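PDB 7AKC: phenolpthiocerol synthesis type-I polyketide synthase ppsA from Mycobacterium bovis, which probably takes part in building the lipid core of phthiocerols and phenolphthiocerols from malonyl-type extender units, this fragment being its acyltransferase domain. Local coordinates for residues E81-Q84 with L85-G89; V207-E210 with V211-H214; A117-V121 with A122-T126. All coordinates share one frame; numbering follows the deposited sequence.

Contact 1: E81-Q84 with L85-G89; sequences EQIQ and LGLIG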
ATOM      1  N   GLU A  81      -5.753  15.452   2.306  1.00 39.13           N
ATOM      2  CA  GLU A  81      -5.176  15.621   3.644  1.00 42.05           C
ATOM      3  C   GLU A  81      -6.114  15.097   4.765  1.00 44.73           C
ATOM      4  O   GLU A  81      -5.730  14.201   5.522  1.00 45.47           O
ATOM      5  CB  GLU A  81      -4.761  17.085   3.854  1.00 45.19           C
ATOM      6  CG  GLU A  81      -3.781  17.564   2.799  1.00 49.24           C
ATOM      7  CD  GLU A  81      -3.671  19.067   2.670  1.00 54.31           C
ATOM      8  OE1 GLU A  81      -4.363  19.647   1.796  1.00 52.13           O
ATOM      9  OE2 GLU A  81      -2.882  19.661   3.442  1.00 56.21           O
ATOM     10  N   GLN A  82      -7.359  15.601   4.830  1.00 46.46           N
ATOM     11  CA  GLN A  82      -8.324  15.126   5.829  1.00 47.54           C
ATOM     12  C   GLN A  82      -8.594  13.628   5.690  1.00 47.44           C
ATOM     13  O   GLN A  82      -8.591  12.930   6.701  1.00 48.62           O
ATOM     14  CB  GLN A  82      -9.666  15.874   5.709  1.00 50.87           C
ATOM     15  CG  GLN A  82      -9.732  17.209   6.432  1.00 55.36           C
ATOM     16  CD  GLN A  82     -11.134  17.441   6.970  1.00 63.85           C
ATOM     17  OE1 GLN A  82     -12.146  17.350   6.251  1.00 64.13           O
ATOM     18  NE2 GLN A  82     -11.224  17.755   8.257  1.00 67.73           N
ATOM     19  N   ILE A  83      -8.837  13.123   4.462  1.00 46.12           N
ATOM     20  CA  ILE A  83      -9.121  11.692   4.265  1.00 46.64           C
ATOM     21  C   ILE A  83      -7.963  10.799   4.742  1.00 46.66           C
ATOM     22  O   ILE A  83      -8.203   9.843   5.492  1.00 47.30           O
ATOM     23  CB  ILE A  83      -9.564  11.399   2.811  1.00 46.26           C
ATOM     24  CG1 ILE A  83     -11.029  11.802   2.622  1.00 46.66           C
ATOM     25  CG2 ILE A  83      -9.354   9.920   2.411  1.00 46.04           C
ATOM     26  CD1 ILE A  83     -11.407  12.248   1.205  1.00 47.86           C
ATOM     27  N   GLN A  84      -6.716  11.123   4.355  1.00 45.93           N
ATOM     28  CA  GLN A  84      -5.560  10.320   4.772  1.00 46.03           C
ATOM     29  C   GLN A  84      -5.331  10.374   6.281  1.00 48.13           C
ATOM     30  O   GLN A  84      -4.929   9.375   6.863  1.00 48.11           O
ATOM     31  CB  GLN A  84      -4.287  10.704   3.993  1.00 45.55           C
ATOM     32  CG  GLN A  84      -4.347  10.376   2.498  1.00 46.14           C
ATOM     33  CD  GLN A  84      -4.541   8.908   2.232  1.00 48.52           C
ATOM     34  OE1 GLN A  84      -4.024   8.043   2.951  1.00 52.02           O
ATOM     35  NE2 GLN A  84      -5.282   8.576   1.206  1.00 46.16           N
ATOM     36  N   LEU A  85      -5.674  11.507   6.938  1.00 49.75           N
ATOM     37  CA  LEU A  85      -5.543  11.637   8.385  1.00 52.13           C
ATOM     38  C   LEU A  85      -6.583  10.786   9.134  1.00 52.92           C
ATOM     39  O   LEU A  85      -6.233  10.108  10.114  1.00 53.40           O
ATOM     40  CB  LEU A  85      -5.595  13.102   8.816  1.00 53.56           C
ATOM     41  CG  LEU A  85      -4.338  13.894   8.452  1.00 56.19           C
ATOM     42  CD1 LEU A  85      -4.561  15.395   8.654  1.00 56.55           C
ATOM     43  CD2 LEU A  85      -3.125  13.385   9.240  1.00 57.25           C
ATOM     44  N   GLY A  86      -7.822  10.770   8.640  1.00 52.00           N
ATOM     45  CA  GLY A  86      -8.858   9.913   9.205  1.00 52.13           C
ATOM     46  C   GLY A  86      -8.506   8.442   8.990  1.00 52.29           C
ATOM     47  O   GLY A  86      -8.743   7.611   9.875  1.00 53.81           O
ATOM     48  N   LEU A  87      -7.907   8.109   7.825  1.00 50.87           N
ATOM     49  CA  LEU A  87      -7.486   6.731   7.572  1.00 50.89           C
ATOM     50  C   LEU A  87      -6.440   6.244   8.592  1.00 51.41           C
ATOM     51  O   LEU A  87      -6.712   5.256   9.296  1.00 52.04           O
ATOM     52  CB  LEU A  87      -7.008   6.554   6.126  1.00 51.82           C
ATOM     53  CG  LEU A  87      -8.136   6.482   5.099  1.00 53.94           C
ATOM     54  CD1 LEU A  87      -7.609   6.545   3.673  1.00 54.61           C
ATOM     55  CD2 LEU A  87      -8.955   5.235   5.296  1.00 55.13           C
ATOM     56  N   ILE A  88      -5.300   6.956   8.753  1.00 51.23           N
ATOM     57  CA  ILE A  88      -4.280   6.528   9.730  1.00 52.61           C
ATOM     58  C   ILE A  88      -4.790   6.631  11.185  1.00 55.35           C
ATOM     59  O   ILE A  88      -4.425   5.804  12.018  1.00 55.59           O
ATOM     60  CB  ILE A  88      -2.909   7.221   9.544  1.00 51.14           C
ATOM     61  CG1 ILE A  88      -1.822   6.578  10.438  1.00 50.79           C
ATOM     62  CG2 ILE A  88      -3.023   8.734   9.760  1.00 50.92           C
ATOM     63  CD1 ILE A  88      -0.440   7.107  10.264  1.00 50.86           C
ATOM     64  N   GLY A  89      -5.699   7.564  11.467  1.00 57.71           N
ATOM     65  CA  GLY A  89      -6.282   7.678  12.805  1.00 60.65           C
ATOM     66  C   GLY A  89      -7.059   6.422  13.148  1.00 62.57           C
ATOM     67  O   GLY A  89      -6.822   5.792  14.174  1.00 63.77           O
TER
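Ile-83 and Leu-87 sit one helical turn apart with their side chains alongside each other, CG2 of Ile-83 lying 4.0 Å from CD1 of Leu-87. Gln-84 approaches the same methyl obliquely. Its chain bends at chi2 (-60°), which turns the amide toward Leu-87, nearly one turn further on, and OE1 and NE2 are equally far from CD1 of Leu-87. The packing is tighter close to the backbone, where CG of Leu-85 rests 3.3 Å from O of Glu-81 and CG2 of Ile-88 lies 3.5 Å from O of Gln-84. Ile-88 is buried, with Leu-131, Val-116 and Ala-117 against it. The looser side belongs to Gln-82, which is exposed; its OE1 turns back to the backbone N of Val-78. Glu-81 is partly exposed and leans on Ser-138 and Arg-139. Beneath the side chains, four successive amides bond to the carbonyl four residues earlier: Gly-86 N reaches Gln-82 O at 3.0 Å, and Ile-88 N meets Gln-84 O almost straight, at 173°. This i to i+4 ladder is that of a regular alpha-helix, here the N-terminal part of helix 79-100 in the acyltransferase domain, with Ile-88 turned inward.

Contact 2: V207-E210 with V211-H214; sequences VNIE and VAPH
The backbone is extended at Ile-209, bends sharply at Glu-210, whose conformation is helical, and is extended again at Val-211, so that Ile-209 comes to face Ala-212 and Pro-213 across the corner. The side chain of Ile-209 fills the inside of this bend. Its CG1, anti to the backbone N (chi1 -169°), passes 3.5 Å from O of Val-211, and carries CD1 on to CD of the Pro-213 ring, 4.0 Å away, which it meets at a slant. The other branch, CG2, settles against Ala-212, 3.9 Å from CA and slightly farther from CB. Met-150 of strand 148-153 touches both Ile-209 and Ala-212. In chain order the corner leads out of the antiparallel sheet, by way of its edge strand 204-207, and into the loop carrying His-214. There NE2 of His-214 is hydrogen-bonded to OG of Ser-112 in what is probably the GxSxG nucleophile elbow, consistent with the Ser-His dyad of acyltransferases, while ND1 is bonded to O of Asn-266. CB of Pro-213 sits over one face of the His-214 ring, 3.7 Å above its plane and offset toward the rim. Glu-210 folds at chi2 (62°), and its carboxylate forms a salt bridge through OE2 with NH2 of Arg-30.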
ATOM      1  N   VAL A 207      -9.775   2.304 -10.415  1.00 33.42           N
ATOM      2  CA  VAL A 207      -9.611   2.359  -8.972  1.00 34.82           C
ATOM      3  C   VAL A 207      -9.619   3.853  -8.666  1.00 38.22           C
ATOM      4  O   VAL A 207      -8.643   4.529  -8.979  1.00 39.05           O
ATOM      5  CB  VAL A 207      -8.305   1.680  -8.496  1.00 34.98           C
ATOM      6  CG1 VAL A 207      -8.081   1.924  -7.009  1.00 35.44           C
ATOM      7  CG2 VAL A 207      -8.337   0.178  -8.792  1.00 34.89           C
ATOM      8  N   ASN A 208     -10.737   4.389  -8.168  1.00 40.16           N
ATOM      9  CA  ASN A 208     -10.831   5.832  -7.897  1.00 42.10           C
ATOM     10  C   ASN A 208     -10.027   6.219  -6.654  1.00 42.07           C
ATOM     11  O   ASN A 208     -10.122   5.535  -5.638  1.00 44.40           O
ATOM     12  CB  ASN A 208     -12.294   6.299  -7.823  1.00 46.84           C
ATOM     13  CG  ASN A 208     -13.021   6.094  -9.135  1.00 53.86           C
ATOM     14  OD1 ASN A 208     -12.475   6.314 -10.229  1.00 55.73           O
ATOM     15  ND2 ASN A 208     -14.265   5.657  -9.062  1.00 56.32           N
ATOM     16  N   ILE A 209      -9.207   7.285  -6.754  1.00 39.44           N
ATOM     17  CA  ILE A 209      -8.292   7.747  -5.698  1.00 37.45           C
ATOM     18  C   ILE A 209      -8.100   9.270  -5.781  1.00 34.95           C
ATOM     19  O   ILE A 209      -8.100   9.821  -6.866  1.00 35.51           O
ATOM     20  CB  ILE A 209      -6.921   6.994  -5.838  1.00 37.99           C
ATOM     21  CG1 ILE A 209      -6.024   7.222  -4.625  1.00 39.72           C
ATOM     22  CG2 ILE A 209      -6.204   7.337  -7.166  1.00 37.71           C
ATOM     23  CD1 ILE A 209      -4.971   6.035  -4.368  1.00 41.61           C
ATOM     24  N   GLU A 210      -7.933   9.955  -4.645  1.00 33.46           N
ATOM     25  CA  GLU A 210      -7.786  11.418  -4.611  1.00 33.00           C
ATOM     26  C   GLU A 210      -6.618  11.874  -5.465  1.00 31.55           C
ATOM     27  O   GLU A 210      -6.768  12.814  -6.247  1.00 33.23           O
ATOM     28  CB  GLU A 210      -7.633  11.961  -3.169  1.00 34.38           C
ATOM     29  CG  GLU A 210      -8.882  11.882  -2.306  1.00 38.56           C
ATOM     30  CD  GLU A 210      -9.484  10.522  -1.994  1.00 46.54           C
ATOM     31  OE1 GLU A 210      -8.752   9.502  -2.013  1.00 49.31           O
ATOM     32  OE2 GLU A 210     -10.696  10.483  -1.692  1.00 47.50           O
ATOM     33  N   VAL A 211      -5.475  11.212  -5.269  1.00 28.52           N
ATOM     34  CA  VAL A 211      -4.228  11.503  -6.031  1.00 27.10           C
ATOM     35  C   VAL A 211      -3.555  10.148  -6.262  1.00 26.47           C
ATOM     36  O   VAL A 211      -3.414   9.396  -5.315  1.00 27.69           O
ATOM     37  CB  VAL A 211      -3.258  12.441  -5.294  1.00 27.58           C
ATOM     38  CG1 VAL A 211      -1.942  12.595  -6.040  1.00 28.43           C
ATOM     39  CG2 VAL A 211      -3.857  13.804  -5.008  1.00 26.37           C
ATOM     40  N   ALA A 212      -3.168   9.877  -7.496  1.00 25.04           N
ATOM     41  CA  ALA A 212      -2.540   8.581  -7.818  1.00 22.96           C
ATOM     42  C   ALA A 212      -1.050   8.634  -7.525  1.00 23.03           C
ATOM     43  O   ALA A 212      -0.335   9.398  -8.151  1.00 22.44           O
ATOM     44  CB  ALA A 212      -2.809   8.208  -9.243  1.00 23.76           C
ATOM     45  N   PRO A 213      -0.558   7.818  -6.579  1.00 23.05           N
ATOM     46  CA  PRO A 213       0.851   7.741  -6.349  1.00 22.70           C
ATOM     47  C   PRO A 213       1.450   6.618  -7.214  1.00 22.51           C
ATOM     48  O   PRO A 213       0.787   6.144  -8.090  1.00 23.76           O
ATOM     49  CB  PRO A 213       0.892   7.460  -4.838  1.00 24.29           C
ATOM     50  CG  PRO A 213      -0.489   6.975  -4.435  1.00 25.35           C
ATOM     51  CD  PRO A 213      -1.318   6.942  -5.697  1.00 23.15           C
ATOM     52  N   HIS A 214       2.708   6.262  -6.977  1.00 22.06           N
ATOM     53  CA  HIS A 214       3.349   5.105  -7.661  1.00 21.73           C
ATOM     54  C   HIS A 214       3.416   5.296  -9.175  1.00 22.49           C
ATOM     55  O   HIS A 214       3.224   4.317  -9.892  1.00 22.46           O
ATOM     56  CB  HIS A 214       2.746   3.788  -7.181  1.00 22.51           C
ATOM     57  CG  HIS A 214       2.486   3.820  -5.722  1.00 20.94           C
ATOM     58  ND1 HIS A 214       3.491   4.011  -4.812  1.00 21.99           N
ATOM     59  CD2 HIS A 214       1.341   3.767  -5.023  1.00 23.50           C
ATOM     60  CE1 HIS A 214       2.986   4.041  -3.606  1.00 24.62           C
ATOM     61  NE2 HIS A 214       1.682   3.906  -3.714  1.00 25.06           N
TER

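Contact 3: A117-V121 with A122-T126; sequences AAAVV and AGALT
Ala-119 and Ala-124 meet at the end of helix 115-121, where backbone hydrogen bonds carry most of the contact. O of Ala-119 accepts two amides as the chain turns away: N of Ala-124 at 2.9 Å, and more weakly N of Leu-125 at 3.4 Å. One residue along, N of Gly-123 reaches O of Val-120 at 3.1 Å, but from well above the carbonyl plane, 68° out of it. N of Ala-122 keeps the ordinary helical bond to O of Ala-118. Gly-123 follows with a positive phi of 93°, readily reached without a side chain.

A second kind of contact is a CH...O approach: CA of Val-120 points its hydrogen at O of Leu-125, 3.3 Å away. In the same valine CG1 is anti to the backbone N (chi1 172°), which leaves CG2 beside that N and lets both methyls face the returning chain, with CG2 3.6 Å from O of Thr-126.

Apolar contacts between side chains are lighter. CB of Ala-119 faces CB of Ala-124 at 4.3 Å, and CG2 of Val-120 lies 4.1 Å from CB of Leu-125. Farther out, Phe-255 touches both Ala-124 and Leu-125, while Val-108 lies against Ala-118, Val-121 and Ala-122.

Capping completes the account, for Thr-126 occupies the N-cap position of helix 127-141 and its OG1 bonds to N of Glu-129. Paired bonds from Ala-124 to Ala-119 and from Gly-123 to Val-120, around a glycine of positive phi, define a Schellman motif, which here ends the helix that follows the probable GxSxG nucleophile elbow.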
ATOM      1  N   ALA A 117       1.472   3.981   8.546  1.00 44.04           N
ATOM      2  CA  ALA A 117       0.829   3.433   9.749  1.00 46.13           C
ATOM      3  C   ALA A 117       1.500   2.165  10.235  1.00 46.30           C
ATOM      4  O   ALA A 117       1.607   1.956  11.450  1.00 47.88           O
ATOM      5  CB  ALA A 117      -0.647   3.183   9.493  1.00 47.45           C
ATOM      6  N   ALA A 118       1.971   1.329   9.294  1.00 45.13           N
ATOM      7  CA  ALA A 118       2.675   0.090   9.610  1.00 45.05           C
ATOM      8  C   ALA A 118       4.000   0.437  10.273  1.00 47.96           C
ATOM      9  O   ALA A 118       4.342  -0.187  11.274  1.00 48.82           O
ATOM     10  CB  ALA A 118       2.919  -0.738   8.339  1.00 44.46           C
ATOM     11  N   ALA A 119       4.721   1.462   9.783  1.00 49.12           N
ATOM     12  CA  ALA A 119       5.969   1.899  10.428  1.00 50.90           C
ATOM     13  C   ALA A 119       5.714   2.397  11.826  1.00 52.87           C
ATOM     14  O   ALA A 119       6.566   2.193  12.690  1.00 52.55           O
ATOM     15  CB  ALA A 119       6.660   2.980   9.612  1.00 51.24           C
ATOM     16  N   VAL A 120       4.558   3.054  12.073  1.00 54.24           N
ATOM     17  CA  VAL A 120       4.219   3.518  13.425  1.00 56.32           C
ATOM     18  C   VAL A 120       3.937   2.331  14.352  1.00 55.84           C
ATOM     19  O   VAL A 120       4.427   2.310  15.484  1.00 56.65           O
ATOM     20  CB  VAL A 120       3.032   4.514  13.414  1.00 58.46           C
ATOM     21  CG1 VAL A 120       2.557   4.832  14.831  1.00 59.44           C
ATOM     22  CG2 VAL A 120       3.411   5.795  12.692  1.00 59.25           C
ATOM     23  N   VAL A 121       3.117   1.369  13.896  1.00 54.92           N
ATOM     24  CA  VAL A 121       2.766   0.197  14.706  1.00 56.09           C
ATOM     25  C   VAL A 121       3.992  -0.674  15.003  1.00 57.77           C
ATOM     26  O   VAL A 121       4.112  -1.221  16.103  1.00 59.05           O
ATOM     27  CB  VAL A 121       1.603  -0.607  14.089  1.00 55.72           C
ATOM     28  CG1 VAL A 121       1.389  -1.931  14.817  1.00 55.92           C
ATOM     29  CG2 VAL A 121       0.325   0.214  14.099  1.00 55.11           C
ATOM     30  N   ALA A 122       4.941  -0.728  14.065  1.00 57.77           N
ATOM     31  CA  ALA A 122       6.179  -1.476  14.255  1.00 57.72           C
ATOM     32  C   ALA A 122       7.179  -0.780  15.193  1.00 59.32           C
ATOM     33  O   ALA A 122       8.138  -1.405  15.593  1.00 59.19           O
ATOM     34  CB  ALA A 122       6.836  -1.750  12.910  1.00 57.14           C
ATOM     35  N   GLY A 123       6.963   0.494  15.520  1.00 60.68           N
ATOM     36  CA  GLY A 123       7.852   1.242  16.394  1.00 62.27           C
ATOM     37  C   GLY A 123       8.940   2.028  15.687  1.00 63.54           C
ATOM     38  O   GLY A 123       9.769   2.648  16.352  1.00 64.00           O
ATOM     39  N   ALA A 124       8.963   2.017  14.333  1.00 63.40           N
ATOM     40  CA  ALA A 124      10.001   2.760  13.606  1.00 64.53           C
ATOM     41  C   ALA A 124       9.789   4.266  13.701  1.00 67.27           C
ATOM     42  O   ALA A 124      10.744   5.039  13.724  1.00 67.12           O
ATOM     43  CB  ALA A 124      10.048   2.321  12.151  1.00 63.75           C
ATOM     44  N   LEU A 125       8.534   4.681  13.797  1.00 70.31           N
ATOM     45  CA  LEU A 125       8.146   6.076  13.947  1.00 72.22           C
ATOM     46  C   LEU A 125       7.113   6.170  15.053  1.00 75.43           C
ATOM     47  O   LEU A 125       6.336   5.231  15.265  1.00 74.97           O
ATOM     48  CB  LEU A 125       7.438   6.519  12.642  1.00 72.19           C
ATOM     49  CG  LEU A 125       8.167   7.384  11.595  1.00 71.89           C
ATOM     50  CD1 LEU A 125       9.508   6.845  11.243  1.00 71.46           C
ATOM     51  CD2 LEU A 125       7.364   7.427  10.306  1.00 70.97           C
ATOM     52  N   THR A 126       7.057   7.331  15.696  1.00 78.32           N
ATOM     53  CA  THR A 126       6.069   7.656  16.742  1.00 83.07           C
ATOM     54  C   THR A 126       4.734   7.991  16.065  1.00 84.44           C
ATOM     55  O   THR A 126       4.717   8.352  14.874  1.00 82.55           O
ATOM     56  CB  THR A 126       6.540   8.843  17.617  1.00 90.07           C
ATOM     57  OG1 THR A 126       6.553  10.063  16.857  1.00 91.90           O
ATOM     58  CG2 THR A 126       7.874   8.583  18.312  1.00 91.96           C
TER

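Contact 1 stands between the other two and touches both. CD1 of Ile-83 lies 3.5 Å from OE2 of Glu-210 in contact 2, and CG1 of Ile-88 packs 3.7 Å from CB of Ala-117 in contact 3. Contacts 2 and 3 do not meet: their nearest atoms are about 12 Å apart and their centres about 23 Å, on opposite sides of the centre of the chain. Contact 2 contains His-214, bonded to Ser-112, while in contact 3 Ala-118 merely packs against residues of the probable nucleophile elbow; Gln-84 of contact 1 lies near it without contact. A bound sodium ion is remote from contact 2, about 14 Å from the side chain of Ala-212.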